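Local coordinates for ABC transporter, periplasmic solute-binding protein (Rhizobium meliloti, PDB 4WED), which probably captures a solute, perhaps a peptide or nickel in a carrier-bound form, in the periplasm and delivers it to an ABC transporter, at residues V276-P281 with G418-Y423; L368-D373 with L396-V401. All blocks are in the same frame, centred on the assembly; numbering follows the deposited sequence.

Interaction 1. Residues V276-P281 with G418-Y423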
ATOM      1  N   VAL A 276     -10.893  -6.160  -4.717  1.00 52.51           N
ATOM      2  CA  VAL A 276     -11.518  -7.379  -4.222  1.00 55.26           C
ATOM      3  C   VAL A 276     -12.993  -7.174  -4.361  1.00 59.10           C
ATOM      4  O   VAL A 276     -13.503  -6.107  -4.041  1.00 63.15           O
ATOM      5  CB  VAL A 276     -11.199  -7.610  -2.725  1.00 52.11           C
ATOM      6  CG1 VAL A 276     -11.766  -8.931  -2.243  1.00 53.80           C
ATOM      7  CG2 VAL A 276      -9.702  -7.608  -2.503  1.00 50.02           C
HETATM    8  N   MSE A 277     -13.687  -8.182  -4.838  1.00 62.13           N
HETATM    9  CA  MSE A 277     -15.113  -8.116  -4.801  1.00 67.91           C
HETATM   10  C   MSE A 277     -15.607  -8.799  -3.541  1.00 69.20           C
HETATM   11  O   MSE A 277     -15.105  -9.849  -3.131  1.00 63.59           O
HETATM   12  CB  MSE A 277     -15.679  -8.759  -6.020  1.00 73.48           C
HETATM   13  CG  MSE A 277     -17.145  -8.377  -6.068  1.00 82.76           C
HETATM   14 SE   MSE A 277     -17.865  -9.074  -7.761  1.00103.42          SE
HETATM   15  CE  MSE A 277     -17.690 -11.013  -7.408  1.00 97.19           C
ATOM     16  N   ALA A 278     -16.604  -8.164  -2.940  1.00 57.90           N
ATOM     17  CA  ALA A 278     -17.210  -8.571  -1.706  1.00 58.63           C
ATOM     18  C   ALA A 278     -18.597  -9.139  -1.951  1.00 60.57           C
ATOM     19  O   ALA A 278     -19.289  -8.758  -2.899  1.00 61.16           O
ATOM     20  CB  ALA A 278     -17.337  -7.366  -0.787  1.00 60.38           C
ATOM     21  N   PHE A 279     -19.000 -10.031  -1.054  1.00 60.98           N
ATOM     22  CA  PHE A 279     -20.264 -10.734  -1.139  1.00 62.74           C
ATOM     23  C   PHE A 279     -21.068 -10.314   0.045  1.00 63.99           C
ATOM     24  O   PHE A 279     -20.519 -10.204   1.130  1.00 67.36           O
ATOM     25  CB  PHE A 279     -20.030 -12.256  -1.008  1.00 60.82           C
ATOM     26  CG  PHE A 279     -19.321 -12.874  -2.187  1.00 57.04           C
ATOM     27  CD1 PHE A 279     -19.930 -12.901  -3.433  1.00 56.55           C
ATOM     28  CD2 PHE A 279     -18.067 -13.456  -2.040  1.00 59.84           C
ATOM     29  CE1 PHE A 279     -19.289 -13.487  -4.517  1.00 58.38           C
ATOM     30  CE2 PHE A 279     -17.409 -14.017  -3.120  1.00 62.58           C
ATOM     31  CZ  PHE A 279     -18.033 -14.035  -4.376  1.00 58.53           C
ATOM     32  N   ASN A 280     -22.369 -10.141  -0.126  1.00 64.48           N
ATOM     33  CA  ASN A 280     -23.210  -9.885   1.032  1.00 65.04           C
ATOM     34  C   ASN A 280     -24.338 -10.881   1.210  1.00 65.05           C
ATOM     35  O   ASN A 280     -25.482 -10.615   0.801  1.00 67.74           O
ATOM     36  CB  ASN A 280     -23.790  -8.509   0.965  1.00 67.03           C
ATOM     37  CG  ASN A 280     -24.519  -8.166   2.228  1.00 70.12           C
ATOM     38  OD1 ASN A 280     -24.496  -8.925   3.201  1.00 74.81           O
ATOM     39  ND2 ASN A 280     -25.175  -7.048   2.221  1.00 71.19           N
ATOM     40  N   PRO A 281     -24.029 -12.034   1.830  1.00 65.80           N
ATOM     41  CA  PRO A 281     -25.048 -13.111   1.899  1.00 65.65           C
ATOM     42  C   PRO A 281     -26.210 -12.779   2.845  1.00 73.16           C
ATOM     43  O   PRO A 281     -27.296 -13.319   2.689  1.00 78.80           O
ATOM     44  CB  PRO A 281     -24.255 -14.338   2.341  1.00 64.80           C
ATOM     45  CG  PRO A 281     -22.921 -13.839   2.823  1.00 63.97           C
ATOM     46  CD  PRO A 281     -22.689 -12.459   2.295  1.00 61.45           C
ATOM     47  N   GLY A 418     -20.075  -5.759  -4.132  1.00 64.53           N
ATOM     48  CA  GLY A 418     -19.404  -4.452  -4.177  1.00 63.66           C
ATOM     49  C   GLY A 418     -17.899  -4.592  -4.180  1.00 61.84           C
ATOM     50  O   GLY A 418     -17.368  -5.673  -3.977  1.00 60.23           O
ATOM     51  N   PHE A 419     -17.217  -3.472  -4.388  1.00 63.45           N
ATOM     52  CA  PHE A 419     -15.774  -3.453  -4.541  1.00 62.02           C
ATOM     53  C   PHE A 419     -15.042  -2.794  -3.409  1.00 62.77           C
ATOM     54  O   PHE A 419     -15.373  -1.693  -2.981  1.00 62.76           O
ATOM     55  CB  PHE A 419     -15.377  -2.722  -5.802  1.00 62.91           C
ATOM     56  CG  PHE A 419     -15.909  -3.345  -7.059  1.00 63.05           C
ATOM     57  CD1 PHE A 419     -15.923  -4.726  -7.215  1.00 64.94           C
ATOM     58  CD2 PHE A 419     -16.330  -2.555  -8.095  1.00 62.06           C
ATOM     59  CE1 PHE A 419     -16.398  -5.302  -8.393  1.00 64.81           C
ATOM     60  CE2 PHE A 419     -16.820  -3.119  -9.268  1.00 66.93           C
ATOM     61  CZ  PHE A 419     -16.840  -4.495  -9.415  1.00 66.97           C
ATOM     62  N   PHE A 420     -13.984  -3.457  -2.982  1.00 60.31           N
ATOM     63  CA  PHE A 420     -13.092  -2.902  -2.023  1.00 58.95           C
ATOM     64  C   PHE A 420     -11.714  -2.927  -2.601  1.00 58.64           C
ATOM     65  O   PHE A 420     -11.392  -3.727  -3.488  1.00 64.98           O
ATOM     66  CB  PHE A 420     -13.093  -3.764  -0.777  1.00 62.78           C
ATOM     67  CG  PHE A 420     -14.359  -3.680  -0.004  1.00 66.37           C
ATOM     68  CD1 PHE A 420     -15.489  -4.334  -0.442  1.00 68.51           C
ATOM     69  CD2 PHE A 420     -14.420  -2.958   1.174  1.00 69.37           C
ATOM     70  CE1 PHE A 420     -16.670  -4.258   0.276  1.00 71.92           C
ATOM     71  CE2 PHE A 420     -15.607  -2.876   1.896  1.00 70.78           C
ATOM     72  CZ  PHE A 420     -16.732  -3.524   1.445  1.00 71.77           C
ATOM     73  N   LEU A 421     -10.898  -2.048  -2.065  1.00 57.16           N
ATOM     74  CA  LEU A 421      -9.491  -1.952  -2.350  1.00 55.97           C
ATOM     75  C   LEU A 421      -8.807  -2.138  -1.044  1.00 52.23           C
ATOM     76  O   LEU A 421      -9.219  -1.560  -0.106  1.00 49.59           O
ATOM     77  CB  LEU A 421      -9.151  -0.557  -2.874  1.00 57.65           C
ATOM     78  CG  LEU A 421      -9.498  -0.281  -4.343  1.00 57.75           C
ATOM     79  CD1 LEU A 421      -9.399   1.204  -4.573  1.00 62.10           C
ATOM     80  CD2 LEU A 421      -8.591  -0.984  -5.307  1.00 56.61           C
ATOM     81  N   THR A 422      -7.775  -2.973  -0.992  1.00 53.07           N
ATOM     82  CA  THR A 422      -6.956  -3.071   0.187  1.00 50.78           C
ATOM     83  C   THR A 422      -6.143  -1.796   0.421  1.00 51.77           C
ATOM     84  O   THR A 422      -5.995  -0.945  -0.433  1.00 54.33           O
ATOM     85  CB  THR A 422      -6.028  -4.332   0.207  1.00 52.31           C
ATOM     86  OG1 THR A 422      -5.114  -4.356  -0.909  1.00 51.12           O
ATOM     87  CG2 THR A 422      -6.856  -5.596   0.210  1.00 52.53           C
ATOM     88  N   TYR A 423      -5.630  -1.679   1.624  1.00 51.93           N
ATOM     89  CA  TYR A 423      -4.915  -0.506   2.034  1.00 54.48           C
ATOM     90  C   TYR A 423      -3.547  -0.417   1.348  1.00 51.48           C
ATOM     91  O   TYR A 423      -3.076   0.712   1.070  1.00 53.47           O
ATOM     92  CB  TYR A 423      -4.755  -0.502   3.559  1.00 56.99           C
ATOM     93  CG  TYR A 423      -6.024  -0.232   4.355  1.00 62.82           C
ATOM     94  CD1 TYR A 423      -7.213   0.033   3.730  1.00 68.21           C
ATOM     95  CD2 TYR A 423      -6.004  -0.186   5.753  1.00 66.23           C
ATOM     96  CE1 TYR A 423      -8.353   0.305   4.456  1.00 72.63           C
ATOM     97  CE2 TYR A 423      -7.145   0.123   6.481  1.00 68.41           C
ATOM     98  CZ  TYR A 423      -8.321   0.354   5.812  1.00 71.82           C
ATOM     99  OH  TYR A 423      -9.502   0.642   6.446  1.00 75.80           O
TER
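Val-276, Met-277 and Ala-278 meet Gly-418, Phe-419 and Phe-420 as neighbouring antiparallel strands in the buried part of a β-sheet of this family 5 solute-binding protein, where strand 274-279 lies between strands 417-421 and 488-500. The evidence for the pairing is a regular ladder: Val-276 with Phe-420 and Ala-278 with Gly-418 are hydrogen-bonded pairs, and Met-277 with Phe-419 between them is a non-hydrogen-bonded pair. The segment directions differ by 133°, so the ribbon is strongly twisted. Three of the four bonds are short, among them Ala-278 N to Gly-418 O at 2.8 Å and Phe-420 N to Val-276 O at 2.9 Å and 179°; only Gly-418 N to Ala-278 O is weak at 3.3 Å.

On the face of Met-277 and Phe-419, the selenium of the selenomethionine makes an oblique Met-aromatic contact, SE lying 5.4 Å from the centroid of the Phe-419 ring. CG of Met-277, anti to its backbone N (chi1 -167°), reaches 3.9 Å from Phe-419 CE1. Leu-491 of strand 488-500 touches both side chains. On the other face, Leu-449 touches Ala-278 and Phe-420, and the methyl CB of Ala-278 approaches Phe-420 obliquely, 3.4 Å from CE1.

Interaction 2. Residues L368-D373 with L396-V401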
ATOM      1  N   LEU A 368     -24.809  -5.421  -8.181  1.00 65.36           N
ATOM      2  CA  LEU A 368     -23.483  -4.888  -8.020  1.00 66.17           C
ATOM      3  C   LEU A 368     -23.551  -3.358  -7.887  1.00 70.75           C
ATOM      4  O   LEU A 368     -23.943  -2.640  -8.829  1.00 63.35           O
ATOM      5  CB  LEU A 368     -22.635  -5.286  -9.222  1.00 67.78           C
ATOM      6  CG  LEU A 368     -21.209  -4.735  -9.248  1.00 70.97           C
ATOM      7  CD1 LEU A 368     -20.507  -4.809  -7.893  1.00 73.49           C
ATOM      8  CD2 LEU A 368     -20.429  -5.485 -10.314  1.00 70.59           C
ATOM      9  N   VAL A 369     -23.177  -2.874  -6.702  1.00 71.30           N
ATOM     10  CA  VAL A 369     -23.181  -1.463  -6.428  1.00 75.27           C
ATOM     11  C   VAL A 369     -21.795  -0.916  -6.714  1.00 76.85           C
ATOM     12  O   VAL A 369     -20.800  -1.499  -6.295  1.00 76.43           O
ATOM     13  CB  VAL A 369     -23.644  -1.139  -4.991  1.00 82.13           C
ATOM     14  CG1 VAL A 369     -23.709   0.380  -4.765  1.00 82.01           C
ATOM     15  CG2 VAL A 369     -25.021  -1.738  -4.733  1.00 82.42           C
ATOM     16  N   VAL A 370     -21.739   0.192  -7.462  1.00 78.73           N
ATOM     17  CA  VAL A 370     -20.466   0.807  -7.824  1.00 82.67           C
ATOM     18  C   VAL A 370     -20.538   2.332  -7.743  1.00 89.68           C
ATOM     19  O   VAL A 370     -21.609   2.922  -7.902  1.00 92.63           O
ATOM     20  CB  VAL A 370     -20.034   0.420  -9.246  1.00 82.48           C
ATOM     21  CG1 VAL A 370     -19.757  -1.073  -9.346  1.00 81.15           C
ATOM     22  CG2 VAL A 370     -21.078   0.860 -10.268  1.00 83.46           C
ATOM     23  N   SER A 371     -19.388   2.958  -7.489  1.00 94.74           N
ATOM     24  CA  SER A 371     -19.236   4.414  -7.602  1.00 97.41           C
ATOM     25  C   SER A 371     -17.991   4.745  -8.400  1.00 97.44           C
ATOM     26  O   SER A 371     -16.885   4.530  -7.904  1.00 91.91           O
ATOM     27  CB  SER A 371     -19.136   5.085  -6.228  1.00 99.19           C
ATOM     28  OG  SER A 371     -19.077   6.494  -6.391  1.00100.17           O
ATOM     29  N   PRO A 372     -18.166   5.255  -9.643  1.00102.21           N
ATOM     30  CA  PRO A 372     -17.040   5.748 -10.436  1.00106.65           C
ATOM     31  C   PRO A 372     -16.180   6.784  -9.700  1.00108.83           C
ATOM     32  O   PRO A 372     -14.963   6.803  -9.900  1.00107.83           O
ATOM     33  CB  PRO A 372     -17.727   6.347 -11.667  1.00108.90           C
ATOM     34  CG  PRO A 372     -18.918   5.472 -11.855  1.00104.43           C
ATOM     35  CD  PRO A 372     -19.404   5.217 -10.448  1.00101.16           C
ATOM     36  N   ASP A 373     -16.801   7.598  -8.840  1.00113.03           N
ATOM     37  CA  ASP A 373     -16.075   8.559  -7.968  1.00120.21           C
ATOM     38  C   ASP A 373     -15.035   7.884  -7.069  1.00122.51           C
ATOM     39  O   ASP A 373     -13.887   8.311  -7.017  1.00124.57           O
ATOM     40  CB  ASP A 373     -17.044   9.326  -7.055  1.00121.73           C
ATOM     41  CG  ASP A 373     -18.077  10.127  -7.824  1.00125.31           C
ATOM     42  OD1 ASP A 373     -17.934  10.251  -9.059  1.00123.98           O
ATOM     43  OD2 ASP A 373     -19.035  10.633  -7.191  1.00132.22           O
ATOM     44  N   LEU A 396     -26.896  -9.901 -13.508  1.00 67.54           N
ATOM     45  CA  LEU A 396     -26.233  -8.880 -12.719  1.00 67.55           C
ATOM     46  C   LEU A 396     -26.855  -7.494 -12.994  1.00 69.60           C
ATOM     47  O   LEU A 396     -26.787  -6.947 -14.110  1.00 69.61           O
ATOM     48  CB  LEU A 396     -24.727  -8.886 -12.996  1.00 66.33           C
ATOM     49  CG  LEU A 396     -23.863  -8.101 -11.986  1.00 72.08           C
ATOM     50  CD1 LEU A 396     -23.334  -8.965 -10.849  1.00 71.62           C
ATOM     51  CD2 LEU A 396     -22.681  -7.446 -12.645  1.00 78.15           C
ATOM     52  N   VAL A 397     -27.510  -6.941 -11.993  1.00 69.55           N
ATOM     53  CA  VAL A 397     -27.962  -5.563 -12.105  1.00 72.62           C
ATOM     54  C   VAL A 397     -26.909  -4.603 -11.486  1.00 75.03           C
ATOM     55  O   VAL A 397     -26.399  -4.827 -10.364  1.00 66.09           O
ATOM     56  CB  VAL A 397     -29.399  -5.340 -11.519  1.00 80.67           C
ATOM     57  CG1 VAL A 397     -30.372  -6.426 -11.994  1.00 78.32           C
ATOM     58  CG2 VAL A 397     -29.402  -5.284 -10.005  1.00 85.08           C
ATOM     59  N   ILE A 398     -26.604  -3.526 -12.221  1.00 74.52           N
ATOM     60  CA  ILE A 398     -25.655  -2.523 -11.761  1.00 75.97           C
ATOM     61  C   ILE A 398     -26.371  -1.272 -11.262  1.00 74.96           C
ATOM     62  O   ILE A 398     -27.211  -0.707 -11.948  1.00 77.29           O
ATOM     63  CB  ILE A 398     -24.687  -2.133 -12.884  1.00 77.56           C
ATOM     64  CG1 ILE A 398     -24.047  -3.403 -13.458  1.00 74.59           C
ATOM     65  CG2 ILE A 398     -23.635  -1.148 -12.374  1.00 74.64           C
ATOM     66  CD1 ILE A 398     -23.311  -3.200 -14.763  1.00 75.69           C
ATOM     67  N   ARG A 399     -26.026  -0.860 -10.055  1.00 77.14           N
ATOM     68  CA  ARG A 399     -26.442   0.416  -9.504  1.00 82.06           C
ATOM     69  C   ARG A 399     -25.164   1.286  -9.334  1.00 84.11           C
ATOM     70  O   ARG A 399     -24.323   1.046  -8.441  1.00 78.96           O
ATOM     71  CB  ARG A 399     -27.212   0.190  -8.195  1.00 87.96           C
ATOM     72  CG  ARG A 399     -27.892   1.429  -7.624  1.00 95.14           C
ATOM     73  CD  ARG A 399     -28.864   1.063  -6.511  1.00101.93           C
ATOM     74  NE  ARG A 399     -28.179   0.637  -5.287  1.00108.83           N
ATOM     75  CZ  ARG A 399     -28.789   0.147  -4.207  1.00112.78           C
ATOM     76  NH1 ARG A 399     -30.114   0.006  -4.188  1.00119.75           N
ATOM     77  NH2 ARG A 399     -28.081  -0.213  -3.145  1.00106.89           N
ATOM     78  N   SER A 400     -25.018   2.248 -10.253  1.00 86.46           N
ATOM     79  CA  SER A 400     -23.864   3.163 -10.354  1.00 90.84           C
ATOM     80  C   SER A 400     -24.192   4.398  -9.529  1.00 88.51           C
ATOM     81  O   SER A 400     -25.229   5.007  -9.737  1.00 90.65           O
ATOM     82  CB  SER A 400     -23.624   3.549 -11.838  1.00 96.24           C
ATOM     83  OG  SER A 400     -22.315   4.061 -12.091  1.00104.63           O
ATOM     84  N   VAL A 401     -23.318   4.773  -8.599  1.00 92.66           N
ATOM     85  CA  VAL A 401     -23.654   5.764  -7.539  1.00 98.37           C
ATOM     86  C   VAL A 401     -22.605   6.903  -7.410  1.00 99.06           C
ATOM     87  O   VAL A 401     -21.517   6.811  -7.974  1.00101.47           O
ATOM     88  CB  VAL A 401     -23.872   5.027  -6.176  1.00 98.36           C
ATOM     89  CG1 VAL A 401     -24.324   5.963  -5.065  1.00106.12           C
ATOM     90  CG2 VAL A 401     -24.940   3.969  -6.329  1.00 96.78           C
TER
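Residues 368-370 and 396-400 pair as the parallel strands of a β-α-β unit, joined in the chain by helix 378-392, which packs against Leu-368, Val-370 and Ile-398. Their segment axes are 4.8 Å apart and inclined by 21°.

The backbone bonds fix the register. Leu-368 gives its N-H to Val-397 O and accepts from Arg-399 N, and Val-370 in the same way bridges Arg-399 O and Val-401 N. The ladder thus continues one residue past strand 396-400. A side-chain bond extends it: Ser-371 OG, anti to its backbone N (chi1 -176°), donates to Val-401 O at 2.9 Å, standing 54° out of the carbonyl plane. Replacing Ser-371 by an alanine would probably leave Val-401 O without this donor and weaken the join just beyond the strand ends. There too, Pro-372 CD rests in plain van der Waals contact on the Ser-400 hydroxyl, 3.5 Å from OG. Just past the strand end, Val-401 CG2 crosses Val-369 at 4.1 Å from its CG1.

Apolar contacts line the side toward helix 378-392. Leu-368 and Leu-396 meet obliquely through their CD2 methyls, 3.8 Å apart, while Val-370 CG2 lies 3.9 Å from Ile-398 CG2.

On the other face, the Val-369 side chain and the arginine chain of Arg-399 extend alongside one another in a common direction. The guanidinium also has a charged partner, since NH2 forms a salt bridge with Glu-367, which probably limits its swing. At the end of the arginine, NH2 lies 3.8 Å from Val-369 CG2, which approaches the guanidinium obliquely.

From the N terminus, a long run of strands and helices precedes strand 274-279, the first of the four elements; helices 290-299, 302-310 and 339-348 then lead to strand 362-370. Interaction 2 closes the short inner loop, across helix 378-392, when strand 395-400 returns beside 362-370. Only afterwards does strand 417-421 reach 274-279 and close the long loop of interaction 1, so the second contact is nested inside the first. Their centres are about 13 Å apart, and the two touch directly: Phe-419 CE2 lies 3.6 Å from Val-370 CG1. Through this packing and a backbone hydrogen bond between Val-369 and Leu-417, strand 417-421 joins the β-α-β unit to the antiparallel sheet containing strand 488-500.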